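Local atomic coordinates of hyaluronidase-phage associated (Streptococcus pyogenes, PDB entry 2WB3), a protein that probably cleaves hyaluronan by an eliminative lyase reaction, as a phage tail-fibre enzyme built around a triple-stranded beta-helix. Residues L44-E49 / A61-I66; A92-R97 / K105-P110. All coordinates share one frame; numbering follows the deposited sequence. Where two conformers were deposited one is given.

Contact 1: residues L44-E49 / A61-I66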
ATOM      1  N   LEU A  44       9.072  13.647  -6.810  1.00 18.17           N
ATOM      2  CA  LEU A  44       9.084  12.255  -7.319  1.00 18.62           C
ATOM      3  C   LEU A  44      10.425  12.122  -8.010  1.00 17.44           C
ATOM      4  O   LEU A  44      10.788  12.965  -8.810  1.00 18.07           O
ATOM      5  CB  LEU A  44       7.906  11.995  -8.334  1.00 18.00           C
ATOM      6  CG  LEU A  44       7.999  10.660  -9.094  1.00 19.85           C
ATOM      7  CD1 LEU A  44       8.029   9.466  -8.119  1.00 17.45           C
ATOM      8  CD2 LEU A  44       6.835  10.412 -10.122  1.00 21.44           C
ATOM      9  N   LYS A  45      11.140  11.047  -7.722  1.00 16.98           N
ATOM     10  CA  LYS A  45      12.364  10.768  -8.471  1.00 17.36           C
ATOM     11  C   LYS A  45      12.179   9.433  -9.187  1.00 16.29           C
ATOM     12  O   LYS A  45      11.775   8.464  -8.564  1.00 19.05           O
ATOM     13  CB  LYS A  45      13.523  10.617  -7.479  1.00 17.85           C
ATOM     14  CG  LYS A  45      14.881  10.110  -7.994  1.00 21.12           C
ATOM     15  CD  LYS A  45      15.512  11.046  -8.981  1.00 24.68           C
ATOM     16  CE  LYS A  45      16.904  10.515  -9.489  1.00 32.25           C
ATOM     17  NZ  LYS A  45      17.959  10.308  -8.420  1.00 33.10           N
ATOM     18  N   ILE A  46      12.439   9.421 -10.481  1.00 17.21           N
ATOM     19  CA  ILE A  46      12.288   8.186 -11.249  1.00 18.43           C
ATOM     20  C   ILE A  46      13.690   7.879 -11.774  1.00 20.15           C
ATOM     21  O   ILE A  46      14.303   8.702 -12.437  1.00 20.15           O
ATOM     22  CB  ILE A  46      11.330   8.344 -12.455  1.00 17.65           C
ATOM     23  CG1 ILE A  46       9.927   8.868 -12.059  1.00 16.70           C
ATOM     24  CG2 ILE A  46      11.166   6.965 -13.149  1.00 20.85           C
ATOM     25  CD1 ILE A  46       9.007   9.194 -13.315  1.00 18.03           C
ATOM     26  N   THR A  47      14.174   6.669 -11.495  1.00 20.72           N
ATOM     27  CA  THR A  47      15.399   6.178 -12.112  1.00 20.17           C
ATOM     28  C   THR A  47      15.169   4.999 -13.036  1.00 20.46           C
ATOM     29  O   THR A  47      14.598   4.017 -12.661  1.00 20.31           O
ATOM     30  CB  THR A  47      16.410   5.757 -11.082  1.00 23.04           C
ATOM     31  OG1 THR A  47      16.704   6.905 -10.312  1.00 24.91           O
ATOM     32  CG2 THR A  47      17.767   5.316 -11.738  1.00 22.98           C
ATOM     33  N   HIS A  48      15.649   5.111 -14.267  1.00 19.95           N
ATOM     34  CA  HIS A  48      15.627   3.929 -15.123  1.00 19.81           C
ATOM     35  C   HIS A  48      17.073   3.442 -15.201  1.00 19.04           C
ATOM     36  O   HIS A  48      17.933   4.225 -15.525  1.00 19.91           O
ATOM     37  CB  HIS A  48      15.174   4.286 -16.521  1.00 19.09           C
ATOM     38  CG  HIS A  48      15.287   3.126 -17.458  1.00 21.81           C
ATOM     39  ND1 HIS A  48      16.456   2.843 -18.115  1.00 22.61           N
ATOM     40  CD2 HIS A  48      14.443   2.101 -17.737  1.00 23.27           C
ATOM     41  CE1 HIS A  48      16.327   1.715 -18.797  1.00 22.82           C
ATOM     42  NE2 HIS A  48      15.117   1.243 -18.588  1.00 24.05           N
ATOM     43  N   GLU A  49      17.286   2.150 -14.988  1.00 20.39           N
ATOM     44  CA  GLU A  49      18.593   1.502 -15.114  1.00 21.02           C
ATOM     45  C   GLU A  49      18.546   0.470 -16.261  1.00 20.47           C
ATOM     46  O   GLU A  49      17.633  -0.326 -16.348  1.00 22.08           O
ATOM     47  CB  GLU A  49      18.904   0.784 -13.800  1.00 21.06           C
ATOM     48  CG  GLU A  49      20.354   0.315 -13.679  1.00 23.65           C
ATOM     49  CD  GLU A  49      20.577  -0.563 -12.478  1.00 31.76           C
ATOM     50  OE1 GLU A  49      19.923  -0.338 -11.435  1.00 33.06           O
ATOM     51  OE2 GLU A  49      21.419  -1.485 -12.585  1.00 29.01           O
ATOM     52  N   ALA A  61      13.309   2.178 -24.137  1.00 22.55           N
ATOM     53  CA  ALA A  61      12.841   2.304 -22.767  1.00 21.91           C
ATOM     54  C   ALA A  61      12.784   3.791 -22.471  1.00 21.10           C
ATOM     55  O   ALA A  61      13.363   4.580 -23.202  1.00 20.75           O
ATOM     56  CB  ALA A  61      13.819   1.631 -21.775  1.00 22.79           C
ATOM     57  N   ALA A  62      12.145   4.155 -21.366  1.00 20.60           N
ATOM     58  CA  ALA A  62      12.076   5.553 -20.940  1.00 20.93           C
ATOM     59  C   ALA A  62      11.955   5.581 -19.413  1.00 20.56           C
ATOM     60  O   ALA A  62      11.561   4.618 -18.820  1.00 20.28           O
ATOM     61  CB  ALA A  62      10.837   6.275 -21.627  1.00 20.98           C
ATOM     62  N   ALA A  63      12.361   6.667 -18.754  1.00 21.01           N
ATOM     63  CA  ALA A  63      12.033   6.795 -17.338  1.00 19.61           C
ATOM     64  C   ALA A  63      10.546   7.071 -17.197  1.00 19.28           C
ATOM     65  O   ALA A  63       9.927   6.565 -16.303  1.00 18.41           O
ATOM     66  CB  ALA A  63      12.844   7.956 -16.730  1.00 19.89           C
ATOM     67  N   LEU A  64       9.990   7.944 -18.027  1.00 18.96           N
ATOM     68  CA  LEU A  64       8.560   8.276 -17.900  1.00 19.73           C
ATOM     69  C   LEU A  64       7.890   8.137 -19.263  1.00 18.88           C
ATOM     70  O   LEU A  64       8.349   8.747 -20.231  1.00 19.99           O
ATOM     71  CB  LEU A  64       8.403   9.709 -17.418  1.00 17.28           C
ATOM     72  CG  LEU A  64       6.929  10.226 -17.483  1.00 19.45           C
ATOM     73  CD1 LEU A  64       6.025   9.431 -16.536  1.00 14.60           C
ATOM     74  CD2 LEU A  64       6.950  11.683 -17.074  1.00 18.58           C
ATOM     75  N   SER A  65       6.824   7.345 -19.341  1.00 19.45           N
ATOM     76  CA  SER A  65       6.155   7.177 -20.612  1.00 18.21           C
ATOM     77  C   SER A  65       4.687   7.652 -20.397  1.00 17.79           C
ATOM     78  O   SER A  65       4.028   7.236 -19.455  1.00 18.46           O
ATOM     79  CB  SER A  65       6.180   5.680 -21.050  1.00 18.73           C
ATOM     80  OG  SER A  65       5.320   5.583 -22.206  1.00 20.30           O
ATOM     81  N   ILE A  66       4.185   8.495 -21.291  1.00 18.64           N
ATOM     82  CA  ILE A  66       2.805   9.056 -21.158  1.00 20.24           C
ATOM     83  C   ILE A  66       2.010   8.696 -22.401  1.00 19.97           C
ATOM     84  O   ILE A  66       2.469   8.921 -23.500  1.00 20.51           O
ATOM     85  CB  ILE A  66       2.846  10.585 -21.036  1.00 19.76           C
ATOM     86  CG1 ILE A  66       3.329  10.914 -19.587  1.00 21.56           C
ATOM     87  CG2 ILE A  66       1.436  11.264 -21.260  1.00 20.11           C
ATOM     88  CD1 ILE A  66       3.639  12.334 -19.401  1.00 21.39           C
TER

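Contact 2: residues A92-R97 / K105-P110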
ATOM      1  N   ALA A  92      11.347  31.062  -9.451  1.00 25.44           N
ATOM      2  CA  ALA A  92      12.522  31.546 -10.145  1.00 25.52           C
ATOM      3  C   ALA A  92      13.256  30.376 -10.818  1.00 24.42           C
ATOM      4  O   ALA A  92      14.130  30.596 -11.607  1.00 26.16           O
ATOM      5  CB  ALA A  92      13.451  32.267  -9.157  1.00 26.04           C
ATOM      6  N   GLY A  93      12.903  29.128 -10.545  1.00 23.96           N
ATOM      7  CA  GLY A  93      13.693  28.022 -11.153  1.00 23.69           C
ATOM      8  C   GLY A  93      13.279  27.709 -12.574  1.00 25.32           C
ATOM      9  O   GLY A  93      12.187  28.121 -13.034  1.00 25.04           O
ATOM     10  N   LYS A  94      14.127  26.956 -13.264  0.50 24.44           N
ATOM     11  CA  LYS A  94      13.881  26.515 -14.634  0.50 24.43           C
ATOM     12  C   LYS A  94      12.669  25.587 -14.648  0.50 24.27           C
ATOM     13  O   LYS A  94      12.538  24.725 -13.803  0.50 24.35           O
ATOM     14  CB  LYS A  94      15.142  25.804 -15.172  0.50 24.31           C
ATOM     15  CG  LYS A  94      16.364  26.750 -15.284  0.50 24.54           C
ATOM     16  CD  LYS A  94      17.691  26.021 -14.996  0.50 27.45           C
ATOM     17  CE  LYS A  94      18.863  26.986 -14.597  0.50 29.24           C
ATOM     18  NZ  LYS A  94      19.308  26.942 -13.152  0.50 30.86           N
ATOM     19  N   MET A  95      11.761  25.771 -15.588  1.00 24.32           N
ATOM     20  CA  MET A  95      10.563  24.932 -15.612  1.00 23.24           C
ATOM     21  C   MET A  95      10.876  23.490 -16.140  1.00 23.17           C
ATOM     22  O   MET A  95      10.263  22.502 -15.702  1.00 22.91           O
ATOM     23  CB  MET A  95       9.495  25.615 -16.466  1.00 25.60           C
ATOM     24  CG  MET A  95       9.203  27.083 -16.066  1.00 24.43           C
ATOM     25  SD  MET A  95       8.742  27.239 -14.333  1.00 38.21           S
ATOM     26  CE  MET A  95       7.174  26.464 -14.352  1.00 25.39           C
ATOM     27  N   LEU A  96      11.826  23.402 -17.069  1.00 22.57           N
ATOM     28  CA  LEU A  96      12.263  22.135 -17.667  1.00 22.48           C
ATOM     29  C   LEU A  96      13.783  22.257 -17.826  1.00 22.74           C
ATOM     30  O   LEU A  96      14.290  23.204 -18.473  1.00 23.53           O
ATOM     31  CB  LEU A  96      11.560  21.868 -19.030  1.00 22.82           C
ATOM     32  CG  LEU A  96      12.219  20.757 -19.889  1.00 23.37           C
ATOM     33  CD1 LEU A  96      12.116  19.442 -19.117  1.00 21.08           C
ATOM     34  CD2 LEU A  96      11.615  20.649 -21.295  1.00 24.71           C
ATOM     35  N   ARG A  97      14.519  21.369 -17.170  1.00 23.68           N
ATOM     36  CA  ARG A  97      15.956  21.403 -17.253  1.00 23.15           C
ATOM     37  C   ARG A  97      16.490  20.045 -17.678  1.00 22.92           C
ATOM     38  O   ARG A  97      16.279  19.075 -16.997  1.00 22.71           O
ATOM     39  CB  ARG A  97      16.537  21.763 -15.893  1.00 23.57           C
ATOM     40  CG  ARG A  97      18.053  21.906 -15.909  1.00 27.47           C
ATOM     41  CD  ARG A  97      18.521  22.600 -14.628  1.00 30.72           C
ATOM     42  NE  ARG A  97      19.961  22.609 -14.523  1.00 37.57           N
ATOM     43  CZ  ARG A  97      20.644  22.781 -13.382  1.00 43.37           C
ATOM     44  NH1 ARG A  97      20.016  22.971 -12.211  1.00 42.09           N
ATOM     45  NH2 ARG A  97      21.974  22.758 -13.411  1.00 43.00           N
ATOM     46  N   LYS A 105      21.993  20.664 -21.168  1.00 29.91           N
ATOM     47  CA  LYS A 105      21.896  20.531 -22.594  1.00 28.97           C
ATOM     48  C   LYS A 105      20.746  21.346 -23.181  1.00 28.03           C
ATOM     49  O   LYS A 105      20.826  21.846 -24.290  1.00 27.97           O
ATOM     50  CB  LYS A 105      21.704  19.051 -22.939  1.00 28.95           C
ATOM     51  CG  LYS A 105      22.838  18.154 -22.484  1.00 29.41           C
ATOM     52  CD  LYS A 105      24.089  18.603 -23.151  1.00 33.42           C
ATOM     53  CE  LYS A 105      25.201  17.573 -23.092  1.00 40.20           C
ATOM     54  NZ  LYS A 105      26.364  18.028 -23.891  1.00 41.95           N
ATOM     55  N   PHE A 106      19.648  21.452 -22.447  1.00 27.65           N
ATOM     56  CA  PHE A 106      18.485  22.188 -22.919  1.00 26.16           C
ATOM     57  C   PHE A 106      17.717  22.614 -21.700  1.00 25.32           C
ATOM     58  O   PHE A 106      17.576  21.833 -20.773  1.00 25.22           O
ATOM     59  CB  PHE A 106      17.587  21.245 -23.764  1.00 26.02           C
ATOM     60  CG  PHE A 106      16.343  21.910 -24.322  1.00 25.09           C
ATOM     61  CD1 PHE A 106      16.345  22.457 -25.590  1.00 26.06           C
ATOM     62  CD2 PHE A 106      15.161  21.944 -23.603  1.00 27.16           C
ATOM     63  CE1 PHE A 106      15.216  23.068 -26.093  1.00 25.14           C
ATOM     64  CE2 PHE A 106      14.005  22.571 -24.119  1.00 25.31           C
ATOM     65  CZ  PHE A 106      14.053  23.118 -25.377  1.00 28.11           C
ATOM     66  N   TYR A 107      17.182  23.822 -21.683  1.00 24.99           N
ATOM     67  CA  TYR A 107      16.234  24.182 -20.641  1.00 24.79           C
ATOM     68  C   TYR A 107      15.183  25.169 -21.100  1.00 24.31           C
ATOM     69  O   TYR A 107      15.362  25.881 -22.093  1.00 25.43           O
ATOM     70  CB  TYR A 107      16.964  24.711 -19.399  1.00 25.06           C
ATOM     71  CG  TYR A 107      17.687  26.031 -19.550  1.00 29.60           C
ATOM     72  CD1 TYR A 107      16.979  27.254 -19.603  1.00 30.35           C
ATOM     73  CD2 TYR A 107      19.086  26.072 -19.574  1.00 31.11           C
ATOM     74  CE1 TYR A 107      17.655  28.469 -19.693  1.00 34.02           C
ATOM     75  CE2 TYR A 107      19.768  27.290 -19.665  1.00 34.29           C
ATOM     76  CZ  TYR A 107      19.049  28.466 -19.713  1.00 34.97           C
ATOM     77  OH  TYR A 107      19.742  29.646 -19.838  1.00 40.63           O
ATOM     78  N   VAL A 108      14.091  25.222 -20.349  1.00 23.40           N
ATOM     79  CA  VAL A 108      13.076  26.238 -20.507  1.00 23.95           C
ATOM     80  C   VAL A 108      13.025  27.013 -19.169  1.00 23.98           C
ATOM     81  O   VAL A 108      12.804  26.445 -18.114  1.00 24.14           O
ATOM     82  CB  VAL A 108      11.718  25.616 -20.813  1.00 23.92           C
ATOM     83  CG1 VAL A 108      10.616  26.695 -20.797  1.00 24.21           C
ATOM     84  CG2 VAL A 108      11.759  24.929 -22.190  1.00 22.53           C
ATOM     85  N   GLY A 109      13.305  28.303 -19.208  1.00 25.06           N
ATOM     86  CA  GLY A 109      13.326  29.060 -17.976  1.00 26.53           C
ATOM     87  C   GLY A 109      11.962  29.522 -17.549  1.00 27.40           C
ATOM     88  O   GLY A 109      10.962  29.329 -18.277  1.00 28.03           O
ATOM     89  N   PRO A 110      11.903  30.162 -16.369  1.00 28.26           N
ATOM     90  CA  PRO A 110      10.670  30.594 -15.776  1.00 29.12           C
ATOM     91  C   PRO A 110       9.923  31.616 -16.624  1.00 30.11           C
ATOM     92  O   PRO A 110       8.721  31.758 -16.433  1.00 32.91           O
ATOM     93  CB  PRO A 110      11.113  31.199 -14.428  1.00 28.39           C
ATOM     94  CG  PRO A 110      12.529  31.445 -14.570  1.00 30.29           C
ATOM     95  CD  PRO A 110      13.063  30.410 -15.493  1.00 27.74           C
TER

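Contact 1: residues L44-E49 / A61-I66
Ile46 and His48, two residues apart on strand 45-49, both direct their side chains at the bend where 61-66 turns a corner at Ala63. The tight part lies around that corner. Ile46 has CG2 anti to the backbone N (chi1 to CG1 -55°), and this methyl reaches Ala63 O at 3.4 Å and Ala63 CB at 4.1 Å. On the other branch, Ile46 CD1 lies 4.2 Å from Leu64 CB, the two side chains crossing at a slant. His48 CB sits 4.1 Å from Ala63 CA, beside the corner. The imidazole, with CG anti to the backbone N (chi1 174°), lies obliquely against Ala61, whose CB is 3.5 Å from His48 NE2 and 3.9 Å from His48 CE1. By contrast, the partly exposed Lys45 and Ser65 keep their side chains clear of the opposite segment. Parallel strand pairing with two neighbouring subunits brings both segments into the triple-stranded beta-helix. Within the chain, then, the contact is buried and mostly van der Waals, methyl and imidazole against a run of alanines, with one carbonyl, Ala63 O, close to Ile46 CG2. The polar demand of His48 is met between chains: NE2 is hydrogen-bonded to Glu38 O of the second subunit, which probably fixes the ring's rotation while Ala61 CB packs beside the same nitrogen.

Contact 2: residues A92-R97 / K105-P110
Leu96 and Val108 form the antiparallel hydrogen-bonded pair of a beta hairpin, strands 96-100 and 103-108, that opens through a classic beta bulge: Met95 and Leu96 both face Val108. Val108 O takes Met95 N at 2.8 Å; the nitrogen lies close to the carbonyl axis (C=O...N 163°), but the N-H is bent (N-H...O 131°). Leu96 N gives the same oxygen a weak but straighter bond of 3.4 Å (167°). In return Val108 N gives a 2.8 Å bond to Leu96 O in the carbonyl plane. Leu96 CD2 meets the edge of the Phe106 ring at CE2, 4.2 Å away. Beyond the bulge, Met95 CG lies 3.6 Å from Gly109 O and 3.8 Å from Pro110 CA, and the proline ring rests on two carbonyls, with Pro110 CG 3.5 Å from Ala92 O and Pro110 CD 3.5 Å from Gly93 O. Farther out, Ile98 and Phe106 of the third subunit pack against Leu96 and Val108 respectively. Tyr107 and Arg97, the next pair, project from the other face; the Tyr107 ring meets that of Trp115 on the adjoining strand 114-116, and Arg97 is held by a salt bridge from NE to Asp104 OD1.

How the contacts relate
Contact 1 closes before contact 2 opens along the chain, with strand 81-86 between them; their centres are about 19 Å apart and their nearest atoms about 10 Å, so neither touches the other. They represent two ways of building the fibre. In contact 1, strand 45-49 meets a corner of the chain through side chains, and its strand pairing is with other subunits. Contact 2 has backbone bonds within the chain, in an antiparallel three-stranded sheet of 96-100, 103-108 and 114-116. Leu96 and Arg97 nevertheless pair in parallel with a strand of the second subunit, so both contacts lie against, and are probably completed by, neighbouring subunits.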